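Long-range contact in peptide-binding protein (Photobacterium damsela subsp. piscicida, PDB 6SQX), which probably acts as a secreted NlpC/P60 cysteine endopeptidase that cleaves the peptidoglycan of potentially competing bacteria: residues S343-Y357 and L383-I396. Sequence-based numbering, arbitrary orientation. Where two conformers were deposited one is given.
Sequences SFYQANYAGQIYSMY and LVSFGNSKTSTSHI. With EDO (1,2-ethanediol), chain L; EDO (1,2-ethanediol), chain F.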
# COMPACT_ATOMS: atom_id res chain seq x y z
N SER A 343 6.49 -2.84 -3.75
CA SER A 343 6.78 -2.64 -5.18
C SER A 343 7.44 -3.85 -5.83
O SER A 343 7.10 -4.19 -6.98
CB SER A 343 7.62 -1.38 -5.42
OG SER A 343 8.90 -1.47 -4.81
N PHE A 344 8.39 -4.50 -5.14
CA PHE A 344 9.06 -5.65 -5.75
C PHE A 344 8.07 -6.77 -6.02
O PHE A 344 8.09 -7.41 -7.08
CB PHE A 344 10.18 -6.16 -4.85
CG PHE A 344 10.81 -7.43 -5.35
CD1 PHE A 344 11.86 -7.38 -6.26
CD2 PHE A 344 10.33 -8.66 -4.93
CE1 PHE A 344 12.44 -8.57 -6.75
CE2 PHE A 344 10.91 -9.84 -5.42
CZ PHE A 344 11.96 -9.78 -6.33
N TYR A 345 7.19 -7.04 -5.05
CA TYR A 345 6.24 -8.12 -5.23
C TYR A 345 5.16 -7.77 -6.23
O TYR A 345 4.67 -8.64 -6.96
CB TYR A 345 5.69 -8.58 -3.87
CG TYR A 345 6.75 -9.26 -3.05
CD1 TYR A 345 7.04 -10.60 -3.24
CD2 TYR A 345 7.49 -8.55 -2.09
CE1 TYR A 345 8.04 -11.22 -2.50
CE2 TYR A 345 8.48 -9.16 -1.34
CZ TYR A 345 8.75 -10.50 -1.55
OH TYR A 345 9.73 -11.11 -0.83
N GLN A 346 4.76 -6.48 -6.29
CA GLN A 346 3.82 -6.07 -7.34
C GLN A 346 4.44 -6.28 -8.71
O GLN A 346 3.83 -6.90 -9.60
CB GLN A 346 3.41 -4.60 -7.14
CG GLN A 346 2.58 -4.39 -5.87
CD GLN A 346 2.18 -2.96 -5.65
OE1 GLN A 346 2.73 -2.05 -6.28
NE2 GLN A 346 1.27 -2.74 -4.73
N ALA A 347 5.68 -5.78 -8.88
CA ALA A 347 6.32 -5.84 -10.19
C ALA A 347 6.52 -7.28 -10.66
O ALA A 347 6.38 -7.57 -11.84
CB ALA A 347 7.67 -5.15 -10.15
N ASN A 348 6.83 -8.19 -9.73
CA ASN A 348 7.17 -9.56 -10.10
C ASN A 348 6.00 -10.53 -10.03
O ASN A 348 6.03 -11.56 -10.72
CB ASN A 348 8.34 -10.03 -9.24
CG ASN A 348 9.64 -9.43 -9.71
OD1 ASN A 348 10.30 -9.99 -10.59
ND2 ASN A 348 10.04 -8.30 -9.12
N TYR A 349 4.97 -10.25 -9.23
CA TYR A 349 3.93 -11.25 -8.99
C TYR A 349 2.52 -10.80 -9.35
O TYR A 349 1.60 -11.61 -9.27
CB TYR A 349 3.95 -11.76 -7.54
CG TYR A 349 5.28 -12.44 -7.22
CD1 TYR A 349 5.54 -13.75 -7.63
CD2 TYR A 349 6.27 -11.76 -6.52
CE1 TYR A 349 6.76 -14.33 -7.37
CE2 TYR A 349 7.50 -12.34 -6.28
CZ TYR A 349 7.72 -13.64 -6.69
OH TYR A 349 8.94 -14.22 -6.43
N ALA A 350 2.33 -9.53 -9.72
CA ALA A 350 1.03 -9.15 -10.22
C ALA A 350 0.85 -9.47 -11.70
O ALA A 350 -0.27 -9.35 -12.22
CB ALA A 350 0.77 -7.65 -9.96
N GLY A 351 1.92 -9.85 -12.37
CA GLY A 351 1.88 -10.19 -13.78
C GLY A 351 3.26 -10.63 -14.18
O GLY A 351 4.15 -10.74 -13.34
N GLN A 352 3.44 -10.89 -15.48
CA GLN A 352 4.75 -11.25 -16.03
C GLN A 352 5.58 -9.98 -16.18
O GLN A 352 5.27 -9.12 -17.01
CB GLN A 352 4.54 -11.91 -17.39
CG GLN A 352 5.79 -12.04 -18.19
CD GLN A 352 6.77 -12.97 -17.56
OE1 GLN A 352 6.48 -14.17 -17.41
NE2 GLN A 352 7.94 -12.45 -17.18
N ILE A 353 6.66 -9.87 -15.41
CA ILE A 353 7.51 -8.68 -15.47
C ILE A 353 8.26 -8.65 -16.80
O ILE A 353 8.68 -9.68 -17.33
CB ILE A 353 8.48 -8.63 -14.28
CG1 ILE A 353 9.08 -7.23 -14.15
CG2 ILE A 353 9.59 -9.69 -14.40
CD1 ILE A 353 9.81 -7.03 -12.83
N TYR A 354 8.40 -7.45 -17.35
CA TYR A 354 9.22 -7.20 -18.54
C TYR A 354 10.29 -6.21 -18.12
O TYR A 354 10.00 -5.03 -17.90
CB TYR A 354 8.36 -6.64 -19.67
CG TYR A 354 9.16 -6.30 -20.89
CD1 TYR A 354 9.85 -7.29 -21.59
CD2 TYR A 354 9.22 -5.00 -21.36
CE1 TYR A 354 10.59 -6.97 -22.71
CE2 TYR A 354 9.96 -4.67 -22.49
CZ TYR A 354 10.65 -5.66 -23.15
OH TYR A 354 11.37 -5.36 -24.28
N SER A 355 11.53 -6.69 -18.02
CA SER A 355 12.65 -5.86 -17.60
C SER A 355 13.29 -5.16 -18.80
O SER A 355 13.63 -5.79 -19.80
CB SER A 355 13.71 -6.69 -16.88
OG SER A 355 14.95 -5.98 -16.80
N MET A 356 13.48 -3.85 -18.67
CA MET A 356 14.14 -3.03 -19.68
C MET A 356 15.54 -2.62 -19.22
O MET A 356 16.07 -1.61 -19.67
CB MET A 356 13.28 -1.82 -20.02
CG MET A 356 12.10 -2.18 -20.91
SD MET A 356 10.84 -0.90 -21.02
CE MET A 356 9.84 -1.38 -19.62
N TYR A 357 16.13 -3.43 -18.34
CA TYR A 357 17.51 -3.25 -17.88
C TYR A 357 18.49 -3.11 -19.04
O TYR A 357 19.46 -2.35 -18.96
CB TYR A 357 17.89 -4.47 -17.03
CG TYR A 357 19.36 -4.57 -16.67
CD1 TYR A 357 19.90 -3.83 -15.65
CD2 TYR A 357 20.19 -5.46 -17.34
CE1 TYR A 357 21.23 -3.92 -15.29
CE2 TYR A 357 21.53 -5.56 -17.00
CZ TYR A 357 22.04 -4.80 -15.97
OH TYR A 357 23.38 -4.90 -15.63
N LEU A 383 1.84 -1.65 -14.50
CA LEU A 383 2.67 -1.03 -13.48
C LEU A 383 4.04 -0.76 -14.09
O LEU A 383 4.62 -1.63 -14.76
CB LEU A 383 2.84 -1.99 -12.30
CG LEU A 383 1.57 -2.58 -11.68
CD1 LEU A 383 1.87 -3.43 -10.46
CD2 LEU A 383 0.59 -1.43 -11.29
N VAL A 384 4.58 0.43 -13.86
CA VAL A 384 5.95 0.76 -14.23
C VAL A 384 6.76 0.86 -12.94
O VAL A 384 6.38 1.61 -12.04
CB VAL A 384 6.04 2.08 -15.02
CG1 VAL A 384 7.44 2.21 -15.66
CG2 VAL A 384 4.96 2.12 -16.10
N SER A 385 7.86 0.11 -12.86
CA SER A 385 8.67 0.11 -11.66
C SER A 385 10.11 0.48 -12.00
O SER A 385 10.55 0.33 -13.13
CB SER A 385 8.57 -1.24 -10.93
OG SER A 385 8.94 -2.33 -11.78
N PHE A 386 10.81 0.99 -10.99
CA PHE A 386 12.11 1.62 -11.16
C PHE A 386 12.99 1.19 -10.00
O PHE A 386 12.50 1.08 -8.87
CB PHE A 386 11.99 3.17 -11.11
CG PHE A 386 10.86 3.74 -11.96
CD1 PHE A 386 9.57 3.81 -11.43
CD2 PHE A 386 11.09 4.22 -13.24
CE1 PHE A 386 8.51 4.32 -12.18
CE2 PHE A 386 10.05 4.77 -14.01
CZ PHE A 386 8.74 4.82 -13.47
N GLY A 387 14.27 0.97 -10.26
CA GLY A 387 15.16 0.66 -9.15
C GLY A 387 16.61 0.90 -9.52
O GLY A 387 16.93 1.27 -10.65
N ASN A 388 17.50 0.68 -8.54
CA ASN A 388 18.92 0.97 -8.68
C ASN A 388 19.75 -0.23 -9.11
O ASN A 388 20.97 -0.11 -9.20
CB ASN A 388 19.50 1.56 -7.37
CG ASN A 388 19.59 0.54 -6.23
OD1 ASN A 388 19.38 -0.67 -6.41
ND2 ASN A 388 19.89 1.03 -5.03
N SER A 389 19.12 -1.38 -9.34
CA SER A 389 19.78 -2.57 -9.87
C SER A 389 18.79 -3.28 -10.79
O SER A 389 17.60 -2.96 -10.82
CB SER A 389 20.24 -3.52 -8.76
OG SER A 389 19.13 -4.21 -8.19
N LYS A 390 19.29 -4.28 -11.53
CA LYS A 390 18.42 -4.99 -12.47
C LYS A 390 17.14 -5.50 -11.81
O LYS A 390 16.05 -5.38 -12.38
CB LYS A 390 19.19 -6.16 -13.12
CG LYS A 390 18.35 -6.94 -14.14
CD LYS A 390 19.15 -8.02 -14.90
CE LYS A 390 19.67 -9.09 -13.97
NZ LYS A 390 20.38 -10.18 -14.73
N THR A 391 17.25 -6.07 -10.60
CA THR A 391 16.12 -6.74 -9.99
C THR A 391 15.47 -5.97 -8.84
O THR A 391 14.36 -6.34 -8.43
CB THR A 391 16.52 -8.14 -9.49
OG1 THR A 391 17.55 -8.01 -8.52
CG2 THR A 391 17.02 -8.98 -10.67
N SER A 392 16.09 -4.93 -8.31
CA SER A 392 15.45 -4.26 -7.18
C SER A 392 14.51 -3.15 -7.64
O SER A 392 14.61 -2.63 -8.75
CB SER A 392 16.48 -3.72 -6.21
OG SER A 392 17.19 -2.66 -6.79
N THR A 393 13.57 -2.83 -6.78
CA THR A 393 12.68 -1.72 -7.07
C THR A 393 12.63 -0.77 -5.88
O THR A 393 12.60 -1.18 -4.72
CB THR A 393 11.24 -2.22 -7.40
OG1 THR A 393 10.75 -3.02 -6.32
CG2 THR A 393 11.21 -3.03 -8.72
N SER A 394 12.61 0.52 -6.19
CA SER A 394 12.45 1.55 -5.19
C SER A 394 11.36 2.56 -5.54
O SER A 394 11.14 3.49 -4.76
CB SER A 394 13.77 2.27 -4.94
OG SER A 394 14.30 2.70 -6.16
N HIS A 395 10.66 2.38 -6.64
CA HIS A 395 9.50 3.20 -6.96
C HIS A 395 8.60 2.42 -7.90
O HIS A 395 9.07 1.54 -8.64
CB HIS A 395 9.86 4.54 -7.60
CG HIS A 395 8.69 5.47 -7.70
ND1 HIS A 395 7.89 5.77 -6.62
CD2 HIS A 395 8.14 6.09 -8.77
CE1 HIS A 395 6.92 6.58 -7.01
NE2 HIS A 395 7.04 6.78 -8.31
N ILE A 396 7.29 2.71 -7.86
CA ILE A 396 6.36 2.07 -8.78
C ILE A 396 5.21 3.05 -9.02
O ILE A 396 4.87 3.86 -8.14
CB ILE A 396 5.91 0.68 -8.23
CG1 ILE A 396 5.16 -0.12 -9.28
CG2 ILE A 396 5.06 0.85 -6.93
CD1 ILE A 396 5.06 -1.63 -8.87
C1 EDO L . 13.85 5.26 -8.36
O1 EDO L . 13.98 5.23 -6.94
C2 EDO L . 15.24 5.37 -8.99
O2 EDO L . 16.03 4.24 -8.62
C1 EDO F . -4.74 -9.31 -11.62
O1 EDO F . -5.43 -10.26 -10.80
C2 EDO F . -3.59 -8.69 -10.84
O2 EDO F . -2.50 -9.61 -10.71
O HOH W 1 12.53 -7.02 -10.13
O HOH W 2 15.03 -4.18 -14.66
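Ser343 and Thr393 join hydroxyl to hydroxyl, OG to OG1 at 2.8 Å, where helix 343-349 lies against the hairpin of strands 382-387 and 395-405. Both oxygens sit between their own backbone N and carbonyl carbon (chi1 63° and 56°), which brings the two oxygens together. The helix also rests on a mainly aliphatic layer of Ile396 and Leu383 that encloses two polar groups. CG2 of Ile396 lies 3.7 Å from Ser343 CB, while its CD1, carried on an extended arm, reaches Gln346 CB and OE1; Leu383 CD1 touches Gln346 CB from the neighbouring strand. Gln346 OE1 is buried with no polar partner, 3.5 Å from Ile396 CD1, whereas its NE2 is held by the carbonyls of Ser325 and Pro340. Ser385 OG, hydrogen-bonded to Asn469 ND2, lies 3.5 Å from Ala347 CB. Thr391 O lies at the edge of the Phe344 ring, in its plane, 3.4 Å from CE1, and a water links this carbonyl to Asn348 ND2. The aliphatic part of Lys390 lies across one face of the Tyr357 ring, CB in CH-pi contact 3.8 Å from the centroid, the side chains crossing at about a right angle; a bend at chi3 (63°) leaves NZ only a long, weak cation-pi approach. Ser355 OG accepts from Tyr357 N in an ST turn and donates to a second water, which bridges to Lys390 O. Within this NlpC/P60 domain, the helix-sheet interface thus combines mainly aliphatic contacts with one direct hydroxyl bond, and its more exposed margin adds a CH-pi contact and two water bridges.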